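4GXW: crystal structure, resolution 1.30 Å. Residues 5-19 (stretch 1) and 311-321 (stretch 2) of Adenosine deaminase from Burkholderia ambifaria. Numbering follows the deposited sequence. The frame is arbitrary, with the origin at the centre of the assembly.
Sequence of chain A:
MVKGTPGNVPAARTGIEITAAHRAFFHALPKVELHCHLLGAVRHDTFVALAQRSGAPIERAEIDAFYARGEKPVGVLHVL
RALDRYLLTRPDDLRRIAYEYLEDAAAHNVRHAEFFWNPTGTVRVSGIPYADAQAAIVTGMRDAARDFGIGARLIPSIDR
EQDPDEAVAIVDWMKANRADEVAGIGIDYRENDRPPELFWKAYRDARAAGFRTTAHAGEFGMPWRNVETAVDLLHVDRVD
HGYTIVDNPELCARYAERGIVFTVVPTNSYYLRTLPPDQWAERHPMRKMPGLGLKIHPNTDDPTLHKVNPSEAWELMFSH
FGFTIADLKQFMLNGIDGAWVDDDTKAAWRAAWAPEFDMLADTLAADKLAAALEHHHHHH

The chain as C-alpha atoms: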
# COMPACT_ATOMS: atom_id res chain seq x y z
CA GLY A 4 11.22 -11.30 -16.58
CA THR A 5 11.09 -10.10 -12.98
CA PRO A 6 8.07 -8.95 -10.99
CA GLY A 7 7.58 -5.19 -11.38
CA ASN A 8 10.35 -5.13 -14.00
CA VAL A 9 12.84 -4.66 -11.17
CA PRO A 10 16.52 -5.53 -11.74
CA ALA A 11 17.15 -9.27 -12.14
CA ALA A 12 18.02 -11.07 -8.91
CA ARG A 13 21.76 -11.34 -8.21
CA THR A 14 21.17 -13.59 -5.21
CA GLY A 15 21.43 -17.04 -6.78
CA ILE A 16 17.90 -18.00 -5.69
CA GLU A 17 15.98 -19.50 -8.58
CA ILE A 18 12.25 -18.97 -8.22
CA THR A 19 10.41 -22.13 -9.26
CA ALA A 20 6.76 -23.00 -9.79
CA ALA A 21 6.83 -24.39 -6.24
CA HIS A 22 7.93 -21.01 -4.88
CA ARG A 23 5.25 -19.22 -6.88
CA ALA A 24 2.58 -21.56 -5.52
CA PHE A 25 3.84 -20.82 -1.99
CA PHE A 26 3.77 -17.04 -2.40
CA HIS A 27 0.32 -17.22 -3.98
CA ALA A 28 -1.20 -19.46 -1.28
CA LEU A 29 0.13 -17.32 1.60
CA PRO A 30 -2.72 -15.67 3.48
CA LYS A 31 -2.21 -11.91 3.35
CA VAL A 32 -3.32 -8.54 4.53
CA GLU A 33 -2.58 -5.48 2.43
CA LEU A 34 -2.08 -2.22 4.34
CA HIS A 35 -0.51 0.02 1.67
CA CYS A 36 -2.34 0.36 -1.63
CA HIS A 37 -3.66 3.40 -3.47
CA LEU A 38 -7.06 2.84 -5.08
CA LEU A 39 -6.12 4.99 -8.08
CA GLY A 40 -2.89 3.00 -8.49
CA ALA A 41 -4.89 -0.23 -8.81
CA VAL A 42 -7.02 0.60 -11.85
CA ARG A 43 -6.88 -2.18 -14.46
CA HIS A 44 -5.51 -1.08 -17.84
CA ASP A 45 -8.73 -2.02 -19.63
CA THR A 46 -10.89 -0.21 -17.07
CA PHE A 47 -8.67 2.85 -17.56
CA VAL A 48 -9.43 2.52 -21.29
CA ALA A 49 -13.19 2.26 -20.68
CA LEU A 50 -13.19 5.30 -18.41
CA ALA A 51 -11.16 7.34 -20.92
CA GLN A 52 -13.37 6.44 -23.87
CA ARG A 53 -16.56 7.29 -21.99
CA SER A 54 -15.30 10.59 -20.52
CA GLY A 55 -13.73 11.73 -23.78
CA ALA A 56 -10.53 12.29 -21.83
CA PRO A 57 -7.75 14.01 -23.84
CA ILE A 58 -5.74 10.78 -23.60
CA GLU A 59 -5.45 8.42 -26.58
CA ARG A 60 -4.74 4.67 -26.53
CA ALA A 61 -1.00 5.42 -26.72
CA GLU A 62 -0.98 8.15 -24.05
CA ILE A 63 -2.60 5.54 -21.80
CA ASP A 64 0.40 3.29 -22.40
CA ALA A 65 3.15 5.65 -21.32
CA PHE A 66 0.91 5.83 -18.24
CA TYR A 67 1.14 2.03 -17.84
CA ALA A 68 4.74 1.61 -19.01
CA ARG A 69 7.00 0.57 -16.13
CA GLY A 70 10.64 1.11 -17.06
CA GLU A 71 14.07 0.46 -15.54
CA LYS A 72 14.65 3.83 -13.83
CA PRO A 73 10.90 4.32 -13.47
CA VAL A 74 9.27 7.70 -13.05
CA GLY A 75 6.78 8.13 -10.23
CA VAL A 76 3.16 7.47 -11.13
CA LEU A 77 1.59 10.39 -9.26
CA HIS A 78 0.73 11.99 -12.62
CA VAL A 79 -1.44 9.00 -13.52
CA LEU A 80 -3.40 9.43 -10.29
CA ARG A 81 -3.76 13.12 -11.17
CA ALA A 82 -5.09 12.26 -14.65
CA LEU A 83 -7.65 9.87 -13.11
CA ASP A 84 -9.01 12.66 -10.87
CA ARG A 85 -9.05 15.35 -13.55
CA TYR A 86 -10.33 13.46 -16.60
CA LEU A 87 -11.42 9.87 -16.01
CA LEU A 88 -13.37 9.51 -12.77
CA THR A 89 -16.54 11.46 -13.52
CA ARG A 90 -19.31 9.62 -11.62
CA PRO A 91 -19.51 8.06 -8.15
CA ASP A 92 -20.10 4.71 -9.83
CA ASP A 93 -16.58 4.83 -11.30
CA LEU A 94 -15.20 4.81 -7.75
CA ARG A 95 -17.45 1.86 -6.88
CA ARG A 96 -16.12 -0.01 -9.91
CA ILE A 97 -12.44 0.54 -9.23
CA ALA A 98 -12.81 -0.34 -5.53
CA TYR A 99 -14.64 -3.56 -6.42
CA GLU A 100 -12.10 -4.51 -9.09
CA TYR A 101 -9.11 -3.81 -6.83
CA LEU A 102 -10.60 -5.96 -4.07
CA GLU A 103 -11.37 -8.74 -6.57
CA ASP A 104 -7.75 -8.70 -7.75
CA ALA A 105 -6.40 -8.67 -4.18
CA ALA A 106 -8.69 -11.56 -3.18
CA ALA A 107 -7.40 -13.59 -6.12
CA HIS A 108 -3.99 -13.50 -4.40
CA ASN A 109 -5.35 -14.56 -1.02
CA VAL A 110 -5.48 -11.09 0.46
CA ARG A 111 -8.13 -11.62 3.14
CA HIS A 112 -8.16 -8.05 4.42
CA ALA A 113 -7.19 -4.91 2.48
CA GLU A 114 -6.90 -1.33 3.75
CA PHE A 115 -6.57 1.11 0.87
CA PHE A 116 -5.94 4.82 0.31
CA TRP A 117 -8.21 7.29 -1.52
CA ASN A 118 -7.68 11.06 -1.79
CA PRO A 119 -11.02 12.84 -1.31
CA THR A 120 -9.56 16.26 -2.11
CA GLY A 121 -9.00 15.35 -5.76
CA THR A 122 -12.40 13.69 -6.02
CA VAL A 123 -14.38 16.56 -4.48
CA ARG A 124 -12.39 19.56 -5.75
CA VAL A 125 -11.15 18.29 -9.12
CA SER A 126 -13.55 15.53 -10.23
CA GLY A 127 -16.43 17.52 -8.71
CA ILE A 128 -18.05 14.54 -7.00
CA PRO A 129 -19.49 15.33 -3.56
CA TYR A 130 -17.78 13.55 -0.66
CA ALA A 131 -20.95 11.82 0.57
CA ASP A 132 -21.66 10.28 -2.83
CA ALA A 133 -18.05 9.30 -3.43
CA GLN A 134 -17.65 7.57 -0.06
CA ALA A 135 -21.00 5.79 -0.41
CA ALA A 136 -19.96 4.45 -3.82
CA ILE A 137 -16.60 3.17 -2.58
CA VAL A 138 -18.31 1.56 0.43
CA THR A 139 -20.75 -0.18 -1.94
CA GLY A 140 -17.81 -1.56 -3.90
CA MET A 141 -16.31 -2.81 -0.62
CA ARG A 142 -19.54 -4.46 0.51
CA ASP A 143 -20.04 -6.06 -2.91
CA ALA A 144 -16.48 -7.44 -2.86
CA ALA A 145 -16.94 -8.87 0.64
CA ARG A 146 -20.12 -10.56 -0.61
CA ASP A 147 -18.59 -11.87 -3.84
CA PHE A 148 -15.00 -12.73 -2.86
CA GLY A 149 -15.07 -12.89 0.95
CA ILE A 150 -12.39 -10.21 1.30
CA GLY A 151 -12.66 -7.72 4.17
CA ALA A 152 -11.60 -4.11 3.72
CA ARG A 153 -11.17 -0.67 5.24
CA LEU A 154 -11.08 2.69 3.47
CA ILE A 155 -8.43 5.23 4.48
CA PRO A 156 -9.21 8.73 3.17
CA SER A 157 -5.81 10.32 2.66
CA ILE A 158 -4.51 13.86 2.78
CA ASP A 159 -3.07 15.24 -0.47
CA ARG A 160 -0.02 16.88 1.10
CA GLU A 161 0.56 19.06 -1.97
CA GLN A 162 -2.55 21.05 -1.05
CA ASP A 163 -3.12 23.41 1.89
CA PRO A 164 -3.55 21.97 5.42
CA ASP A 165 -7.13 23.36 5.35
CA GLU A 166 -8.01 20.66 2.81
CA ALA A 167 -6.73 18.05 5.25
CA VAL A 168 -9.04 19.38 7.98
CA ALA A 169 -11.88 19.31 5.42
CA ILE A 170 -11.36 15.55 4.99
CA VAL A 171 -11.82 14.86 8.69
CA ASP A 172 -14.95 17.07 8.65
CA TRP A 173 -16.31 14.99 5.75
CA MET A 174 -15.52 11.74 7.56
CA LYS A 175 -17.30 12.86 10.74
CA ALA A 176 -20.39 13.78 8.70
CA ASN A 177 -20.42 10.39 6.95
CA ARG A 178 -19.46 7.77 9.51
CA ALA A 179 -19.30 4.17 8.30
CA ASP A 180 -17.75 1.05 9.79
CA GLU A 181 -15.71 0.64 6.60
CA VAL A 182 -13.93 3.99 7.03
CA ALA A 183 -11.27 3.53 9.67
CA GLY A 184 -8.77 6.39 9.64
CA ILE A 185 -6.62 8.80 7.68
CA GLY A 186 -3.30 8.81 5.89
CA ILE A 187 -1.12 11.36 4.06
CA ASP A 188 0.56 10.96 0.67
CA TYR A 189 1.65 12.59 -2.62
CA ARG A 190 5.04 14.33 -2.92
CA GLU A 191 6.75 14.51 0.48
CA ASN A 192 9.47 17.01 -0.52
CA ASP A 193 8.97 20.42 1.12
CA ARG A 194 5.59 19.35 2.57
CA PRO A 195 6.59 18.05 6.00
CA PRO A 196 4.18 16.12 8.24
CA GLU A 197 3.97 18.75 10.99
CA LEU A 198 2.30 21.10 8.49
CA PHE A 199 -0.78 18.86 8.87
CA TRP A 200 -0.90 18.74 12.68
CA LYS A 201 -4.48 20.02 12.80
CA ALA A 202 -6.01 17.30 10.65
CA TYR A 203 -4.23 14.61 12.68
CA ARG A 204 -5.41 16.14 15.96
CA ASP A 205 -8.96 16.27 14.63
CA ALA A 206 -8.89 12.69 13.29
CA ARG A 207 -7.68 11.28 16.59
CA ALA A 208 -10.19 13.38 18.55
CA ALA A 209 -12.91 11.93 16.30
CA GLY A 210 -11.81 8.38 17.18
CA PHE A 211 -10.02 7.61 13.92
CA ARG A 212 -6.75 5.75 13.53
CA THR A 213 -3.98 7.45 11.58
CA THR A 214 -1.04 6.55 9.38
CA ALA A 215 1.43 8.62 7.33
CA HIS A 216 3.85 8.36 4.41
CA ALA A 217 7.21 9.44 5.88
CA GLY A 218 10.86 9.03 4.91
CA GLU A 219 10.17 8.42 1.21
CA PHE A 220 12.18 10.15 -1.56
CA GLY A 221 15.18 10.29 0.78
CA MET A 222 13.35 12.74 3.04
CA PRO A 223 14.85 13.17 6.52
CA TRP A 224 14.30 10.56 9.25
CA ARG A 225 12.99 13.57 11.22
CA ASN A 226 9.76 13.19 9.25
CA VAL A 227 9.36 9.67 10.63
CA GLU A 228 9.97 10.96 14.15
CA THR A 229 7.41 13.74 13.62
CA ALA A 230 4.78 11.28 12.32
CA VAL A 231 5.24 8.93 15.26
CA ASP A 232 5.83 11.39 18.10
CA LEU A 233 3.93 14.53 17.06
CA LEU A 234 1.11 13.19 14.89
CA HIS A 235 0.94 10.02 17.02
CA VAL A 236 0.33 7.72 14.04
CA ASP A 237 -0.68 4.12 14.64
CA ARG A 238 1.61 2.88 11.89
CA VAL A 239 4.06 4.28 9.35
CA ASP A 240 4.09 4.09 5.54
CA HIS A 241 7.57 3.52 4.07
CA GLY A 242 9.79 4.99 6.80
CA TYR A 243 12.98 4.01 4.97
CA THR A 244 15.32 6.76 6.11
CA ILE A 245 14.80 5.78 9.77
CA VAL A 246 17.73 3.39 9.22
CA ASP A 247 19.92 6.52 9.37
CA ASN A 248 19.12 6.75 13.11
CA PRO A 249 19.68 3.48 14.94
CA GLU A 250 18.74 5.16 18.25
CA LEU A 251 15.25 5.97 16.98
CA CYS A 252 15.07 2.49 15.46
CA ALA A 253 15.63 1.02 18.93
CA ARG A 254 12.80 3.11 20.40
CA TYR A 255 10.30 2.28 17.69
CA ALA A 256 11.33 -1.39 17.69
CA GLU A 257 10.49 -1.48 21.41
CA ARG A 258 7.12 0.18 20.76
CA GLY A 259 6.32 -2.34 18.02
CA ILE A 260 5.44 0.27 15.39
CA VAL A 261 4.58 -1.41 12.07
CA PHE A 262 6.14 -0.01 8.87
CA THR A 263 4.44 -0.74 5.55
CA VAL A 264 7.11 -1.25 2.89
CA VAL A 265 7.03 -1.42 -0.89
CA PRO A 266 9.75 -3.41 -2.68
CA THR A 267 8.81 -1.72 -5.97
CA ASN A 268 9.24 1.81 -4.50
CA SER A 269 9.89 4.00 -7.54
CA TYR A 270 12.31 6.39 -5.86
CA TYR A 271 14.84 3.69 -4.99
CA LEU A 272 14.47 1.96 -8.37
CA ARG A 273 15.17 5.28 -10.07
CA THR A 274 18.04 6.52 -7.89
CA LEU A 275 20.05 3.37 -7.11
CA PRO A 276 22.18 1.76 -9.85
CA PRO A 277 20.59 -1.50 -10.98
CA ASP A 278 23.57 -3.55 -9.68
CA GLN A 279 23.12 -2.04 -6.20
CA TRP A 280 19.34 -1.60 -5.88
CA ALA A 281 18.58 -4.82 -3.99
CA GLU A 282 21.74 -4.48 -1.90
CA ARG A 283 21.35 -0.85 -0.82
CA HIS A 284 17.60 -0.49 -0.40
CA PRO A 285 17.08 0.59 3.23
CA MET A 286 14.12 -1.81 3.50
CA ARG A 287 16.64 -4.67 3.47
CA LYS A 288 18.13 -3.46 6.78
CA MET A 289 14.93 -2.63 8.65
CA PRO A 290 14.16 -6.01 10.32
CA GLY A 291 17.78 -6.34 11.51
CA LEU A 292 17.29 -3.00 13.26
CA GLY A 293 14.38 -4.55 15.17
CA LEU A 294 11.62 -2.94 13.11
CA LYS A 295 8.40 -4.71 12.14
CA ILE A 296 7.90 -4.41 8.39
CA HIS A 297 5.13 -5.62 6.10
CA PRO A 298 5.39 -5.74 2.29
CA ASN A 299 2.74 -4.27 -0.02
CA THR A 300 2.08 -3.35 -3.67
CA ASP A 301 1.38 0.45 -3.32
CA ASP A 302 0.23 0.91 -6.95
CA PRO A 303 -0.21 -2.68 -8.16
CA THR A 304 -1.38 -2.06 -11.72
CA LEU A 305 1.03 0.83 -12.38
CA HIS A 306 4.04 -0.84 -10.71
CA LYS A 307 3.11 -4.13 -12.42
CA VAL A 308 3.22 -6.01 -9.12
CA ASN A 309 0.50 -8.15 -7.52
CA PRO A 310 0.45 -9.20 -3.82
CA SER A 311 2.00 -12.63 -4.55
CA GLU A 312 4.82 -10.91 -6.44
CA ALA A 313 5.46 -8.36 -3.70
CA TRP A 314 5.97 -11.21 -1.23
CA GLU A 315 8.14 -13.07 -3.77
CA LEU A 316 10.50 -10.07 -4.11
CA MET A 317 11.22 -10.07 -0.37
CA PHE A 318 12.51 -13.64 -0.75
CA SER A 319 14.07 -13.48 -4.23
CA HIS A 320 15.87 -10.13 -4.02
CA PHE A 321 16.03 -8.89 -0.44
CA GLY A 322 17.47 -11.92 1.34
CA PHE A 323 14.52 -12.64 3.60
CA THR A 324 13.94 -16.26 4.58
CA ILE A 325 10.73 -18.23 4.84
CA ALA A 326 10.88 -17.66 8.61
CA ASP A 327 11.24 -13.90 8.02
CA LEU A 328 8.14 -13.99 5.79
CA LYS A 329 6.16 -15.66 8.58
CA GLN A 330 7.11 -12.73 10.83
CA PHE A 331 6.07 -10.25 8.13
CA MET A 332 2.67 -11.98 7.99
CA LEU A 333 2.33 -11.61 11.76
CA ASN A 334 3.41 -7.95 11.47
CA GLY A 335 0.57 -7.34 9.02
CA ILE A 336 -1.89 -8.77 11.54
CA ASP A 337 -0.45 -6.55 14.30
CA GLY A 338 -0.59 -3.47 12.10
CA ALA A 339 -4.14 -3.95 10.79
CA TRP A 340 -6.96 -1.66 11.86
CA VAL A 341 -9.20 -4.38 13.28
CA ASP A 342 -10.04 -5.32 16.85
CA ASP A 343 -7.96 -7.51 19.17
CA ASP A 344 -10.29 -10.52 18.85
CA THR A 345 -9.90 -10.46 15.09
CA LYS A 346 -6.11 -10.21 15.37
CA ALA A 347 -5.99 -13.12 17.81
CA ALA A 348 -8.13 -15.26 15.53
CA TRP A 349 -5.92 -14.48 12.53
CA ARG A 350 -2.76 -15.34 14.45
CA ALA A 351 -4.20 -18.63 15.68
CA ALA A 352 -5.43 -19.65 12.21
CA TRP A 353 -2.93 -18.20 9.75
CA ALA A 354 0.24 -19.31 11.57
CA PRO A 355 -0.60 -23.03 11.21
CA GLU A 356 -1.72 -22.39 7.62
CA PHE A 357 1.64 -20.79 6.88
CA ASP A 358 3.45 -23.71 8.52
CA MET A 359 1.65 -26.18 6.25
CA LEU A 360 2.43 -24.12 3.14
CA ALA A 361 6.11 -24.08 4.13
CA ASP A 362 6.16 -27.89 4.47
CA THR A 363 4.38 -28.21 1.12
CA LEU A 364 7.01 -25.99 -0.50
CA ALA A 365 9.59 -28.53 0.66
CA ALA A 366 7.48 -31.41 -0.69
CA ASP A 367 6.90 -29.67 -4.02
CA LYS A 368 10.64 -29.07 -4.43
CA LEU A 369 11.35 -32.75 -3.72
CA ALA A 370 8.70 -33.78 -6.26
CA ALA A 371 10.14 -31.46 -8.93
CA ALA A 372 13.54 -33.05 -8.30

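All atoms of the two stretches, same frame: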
# COMPACT_ATOMS: atom_id res chain seq x y z
N THR A 5 11.16 -10.18 -14.44
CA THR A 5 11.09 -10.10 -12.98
C THR A 5 9.81 -9.38 -12.61
O THR A 5 9.33 -8.55 -13.38
CB THR A 5 12.28 -9.31 -12.40
OG1 THR A 5 12.31 -8.00 -12.99
CG2 THR A 5 13.59 -10.02 -12.68
N PRO A 6 9.25 -9.70 -11.44
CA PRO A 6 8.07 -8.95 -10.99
C PRO A 6 8.38 -7.45 -10.94
O PRO A 6 9.47 -7.06 -10.51
CB PRO A 6 7.82 -9.49 -9.58
CG PRO A 6 8.42 -10.86 -9.59
CD PRO A 6 9.64 -10.74 -10.47
N GLY A 7 7.44 -6.64 -11.42
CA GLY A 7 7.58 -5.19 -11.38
C GLY A 7 8.69 -4.65 -12.27
O GLY A 7 9.07 -3.49 -12.15
N ASN A 8 9.21 -5.50 -13.15
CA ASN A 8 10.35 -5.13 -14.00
C ASN A 8 11.53 -4.56 -13.21
O ASN A 8 12.24 -3.68 -13.70
CB ASN A 8 9.92 -4.15 -15.10
CG ASN A 8 8.86 -4.74 -16.02
OD1 ASN A 8 8.76 -5.95 -16.18
ND2 ASN A 8 8.07 -3.86 -16.63
N VAL A 9 11.71 -5.05 -11.99
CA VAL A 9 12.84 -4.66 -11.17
C VAL A 9 14.11 -5.34 -11.70
O VAL A 9 14.01 -6.28 -12.50
CB VAL A 9 12.61 -5.02 -9.68
CG1 VAL A 9 11.28 -4.43 -9.19
CG2 VAL A 9 12.62 -6.53 -9.48
N PRO A 10 15.30 -4.86 -11.29
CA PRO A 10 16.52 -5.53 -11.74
C PRO A 10 16.54 -7.03 -11.43
O PRO A 10 16.02 -7.46 -10.39
CB PRO A 10 17.62 -4.82 -10.95
CG PRO A 10 17.07 -3.43 -10.77
CD PRO A 10 15.59 -3.60 -10.59
N ALA A 11 17.12 -7.83 -12.32
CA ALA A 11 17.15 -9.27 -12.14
C ALA A 11 17.88 -9.61 -10.85
O ALA A 11 18.82 -8.92 -10.47
CB ALA A 11 17.82 -9.94 -13.33
N ALA A 12 17.41 -10.65 -10.17
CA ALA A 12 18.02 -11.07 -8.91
C ALA A 12 19.49 -11.44 -9.11
O ALA A 12 19.84 -12.08 -10.09
CB ALA A 12 17.26 -12.24 -8.33
N ARG A 13 20.34 -11.02 -8.17
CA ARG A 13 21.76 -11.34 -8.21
C ARG A 13 22.11 -12.23 -7.03
O ARG A 13 23.27 -12.35 -6.64
CB ARG A 13 22.60 -10.05 -8.17
CG ARG A 13 22.41 -9.14 -9.38
CD ARG A 13 22.96 -7.73 -9.13
NE ARG A 13 24.40 -7.71 -8.91
CZ ARG A 13 25.32 -7.56 -9.86
NH1 ARG A 13 26.61 -7.55 -9.56
NH2 ARG A 13 24.94 -7.41 -11.13
N THR A 14 21.08 -12.87 -6.48
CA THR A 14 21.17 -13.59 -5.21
C THR A 14 21.38 -15.09 -5.34
O THR A 14 21.59 -15.78 -4.34
CB THR A 14 19.87 -13.44 -4.44
OG1 THR A 14 19.98 -14.09 -3.17
CG2 THR A 14 18.77 -14.10 -5.23
N GLY A 15 21.28 -15.61 -6.56
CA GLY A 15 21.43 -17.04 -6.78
C GLY A 15 20.18 -17.88 -6.51
O GLY A 15 20.15 -19.06 -6.86
N ILE A 16 19.16 -17.29 -5.89
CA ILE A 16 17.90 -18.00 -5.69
C ILE A 16 17.14 -18.09 -7.00
O ILE A 16 16.85 -17.08 -7.64
CB ILE A 16 16.96 -17.30 -4.67
CG1 ILE A 16 17.68 -17.02 -3.35
CG2 ILE A 16 15.73 -18.16 -4.43
CD1 ILE A 16 16.79 -16.34 -2.33
N GLU A 17 16.83 -19.31 -7.41
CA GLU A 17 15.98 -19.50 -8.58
C GLU A 17 14.55 -19.72 -8.11
O GLU A 17 14.27 -20.64 -7.33
CB GLU A 17 16.46 -20.67 -9.44
CG GLU A 17 17.83 -20.44 -10.08
CD GLU A 17 17.85 -19.22 -10.98
OE1 GLU A 17 18.88 -18.53 -11.02
OE2 GLU A 17 16.83 -18.96 -11.65
N ILE A 18 13.65 -18.84 -8.55
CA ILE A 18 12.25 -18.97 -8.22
C ILE A 18 11.61 -20.02 -9.12
O ILE A 18 11.68 -19.92 -10.35
CB ILE A 18 11.50 -17.63 -8.35
CG1 ILE A 18 12.10 -16.59 -7.39
CG2 ILE A 18 10.02 -17.82 -8.08
CD1 ILE A 18 12.14 -17.05 -5.95
N THR A 19 11.01 -21.04 -8.51
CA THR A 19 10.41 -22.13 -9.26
C THR A 19 8.90 -22.05 -9.14
O THR A 19 8.37 -21.24 -8.38
CB THR A 19 10.87 -23.48 -8.71
OG1 THR A 19 10.35 -23.66 -7.38
CG2 THR A 19 12.38 -23.55 -8.66
N SER A 311 1.12 -11.46 -4.54
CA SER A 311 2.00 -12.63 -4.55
C SER A 311 3.42 -12.28 -4.99
O SER A 311 4.40 -12.83 -4.46
CB SER A 311 1.43 -13.74 -5.44
OG SER A 311 0.16 -14.16 -4.96
N GLU A 312 3.53 -11.36 -5.94
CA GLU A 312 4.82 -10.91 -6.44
C GLU A 312 5.57 -10.02 -5.44
O GLU A 312 6.80 -10.08 -5.35
CB GLU A 312 4.64 -10.18 -7.77
CG GLU A 312 4.29 -11.08 -8.95
CD GLU A 312 3.93 -10.31 -10.20
OE1 GLU A 312 3.26 -9.26 -10.09
OE2 GLU A 312 4.33 -10.74 -11.31
N ALA A 313 4.83 -9.19 -4.71
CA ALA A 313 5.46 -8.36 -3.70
C ALA A 313 6.12 -9.21 -2.62
O ALA A 313 7.26 -8.95 -2.21
CB ALA A 313 4.46 -7.37 -3.10
N TRP A 314 5.42 -10.25 -2.18
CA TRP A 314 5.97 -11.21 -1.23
C TRP A 314 7.17 -11.97 -1.82
O TRP A 314 8.20 -12.13 -1.17
CB TRP A 314 4.85 -12.15 -0.73
CG TRP A 314 4.00 -11.43 0.27
CD1 TRP A 314 2.99 -10.56 0.01
CD2 TRP A 314 4.16 -11.46 1.69
NE1 TRP A 314 2.48 -10.06 1.19
CE2 TRP A 314 3.19 -10.59 2.23
CE3 TRP A 314 5.01 -12.14 2.56
CZ2 TRP A 314 3.05 -10.38 3.61
CZ3 TRP A 314 4.88 -11.93 3.92
CH2 TRP A 314 3.91 -11.06 4.43
N GLU A 315 7.04 -12.39 -3.08
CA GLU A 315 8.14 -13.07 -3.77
C GLU A 315 9.43 -12.24 -3.75
O GLU A 315 10.51 -12.76 -3.45
CB GLU A 315 7.74 -13.38 -5.21
CG GLU A 315 8.89 -13.91 -6.06
CD GLU A 315 8.49 -14.18 -7.50
OE1 GLU A 315 7.29 -14.48 -7.74
OE2 GLU A 315 9.36 -14.10 -8.40
N LEU A 316 9.32 -10.94 -4.06
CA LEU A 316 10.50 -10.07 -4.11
C LEU A 316 11.27 -10.03 -2.79
O LEU A 316 12.50 -9.94 -2.79
CB LEU A 316 10.11 -8.65 -4.53
CG LEU A 316 9.71 -8.48 -6.00
CD1 LEU A 316 9.24 -7.05 -6.25
CD2 LEU A 316 10.85 -8.85 -6.93
N MET A 317 10.56 -10.07 -1.67
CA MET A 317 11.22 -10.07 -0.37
C MET A 317 12.18 -11.26 -0.24
O MET A 317 13.28 -11.14 0.31
CB MET A 317 10.19 -10.09 0.76
CG MET A 317 9.19 -8.96 0.70
SD MET A 317 9.91 -7.31 0.87
CE MET A 317 10.15 -7.23 2.64
N PHE A 318 11.74 -12.40 -0.76
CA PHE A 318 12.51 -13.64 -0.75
C PHE A 318 13.56 -13.68 -1.87
O PHE A 318 14.70 -14.08 -1.65
CB PHE A 318 11.53 -14.81 -0.87
CG PHE A 318 12.17 -16.18 -0.88
CD1 PHE A 318 12.39 -16.86 0.31
CD2 PHE A 318 12.53 -16.79 -2.07
CE1 PHE A 318 12.97 -18.12 0.30
CE2 PHE A 318 13.11 -18.05 -2.08
CZ PHE A 318 13.33 -18.71 -0.89
N SER A 319 13.18 -13.29 -3.09
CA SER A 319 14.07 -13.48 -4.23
C SER A 319 15.19 -12.45 -4.30
O SER A 319 16.27 -12.75 -4.79
CB SER A 319 13.27 -13.45 -5.54
OG SER A 319 12.65 -12.19 -5.72
N HIS A 320 14.92 -11.23 -3.85
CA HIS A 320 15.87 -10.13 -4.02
C HIS A 320 16.43 -9.57 -2.72
O HIS A 320 17.57 -9.10 -2.70
CB HIS A 320 15.24 -8.98 -4.81
CG HIS A 320 15.06 -9.26 -6.27
ND1 HIS A 320 14.18 -10.20 -6.75
CD2 HIS A 320 15.64 -8.70 -7.36
CE1 HIS A 320 14.22 -10.22 -8.07
NE2 HIS A 320 15.10 -9.31 -8.47
N PHE A 321 15.65 -9.62 -1.65
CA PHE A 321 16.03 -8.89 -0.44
C PHE A 321 16.57 -9.76 0.70
O PHE A 321 16.79 -9.27 1.81
CB PHE A 321 14.91 -7.95 -0.02
CG PHE A 321 14.70 -6.83 -1.00
CD1 PHE A 321 15.58 -5.77 -1.03
CD2 PHE A 321 13.66 -6.87 -1.92
CE1 PHE A 321 15.42 -4.74 -1.95
CE2 PHE A 321 13.49 -5.85 -2.84
CZ PHE A 321 14.37 -4.78 -2.85
O HOH W 1 4.92 -8.45 -12.82

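The contact joins an N-terminal segment without regular secondary structure to the helix 311-319 and the two residues after it, at least 297 positions away in sequence, and buries 652 Å² summed over both sides.

One direct hydrogen bond crosses the interface. His320 NE2 donates to Pro10 O at 2.8 Å, with an N-H...O angle of 134°, and the acceptor lies at the ring edge, near its plane. Because NE2 is the donor here, it carries a hydrogen; the approach of Ala12 N to His320 NE2, 3.2 Å, has a poor angle and does not count as a second bond. On the other side of the imidazole, Ser319 OG and His320 ND1 are hydrogen-bonded at 2.7 Å, so both ring nitrogens are engaged. A water adds an indirect link: it donates to Glu312 OE2 (2.8 Å from the water O) and accepts weakly from Gly7 N (3.4 Å).

The imidazole also receives CH-pi contacts. Ala12 CB sits 3.8 Å from the His320 ring centroid and 17° off the normal, hence over the face. Val9 CG2, at 4.3 Å from that centroid and 29° off the normal, is off-centre.

Apolar packing occupies two patches. In one, Leu316 CD2 meets Val9 CG2 at 3.9 Å and Pro6 CB at 4.1 Å; although the CA-to-CB bond of Leu316 points sideways, its end comes nearer to the segment. Pro6 CB also lies 3.7 Å from Glu312 CB, touching the aliphatic part of that acidic side chain. In the other, Ile16 CG2 approaches Phe318 CE2 at 3.5 Å. Ile16 CD1 lies over one face of the Phe318 ring, whereas Ile18 CD1 reaches its edge, 3.9 Å from Phe318 CD2, and also packs 3.8 Å from Ser319 CB.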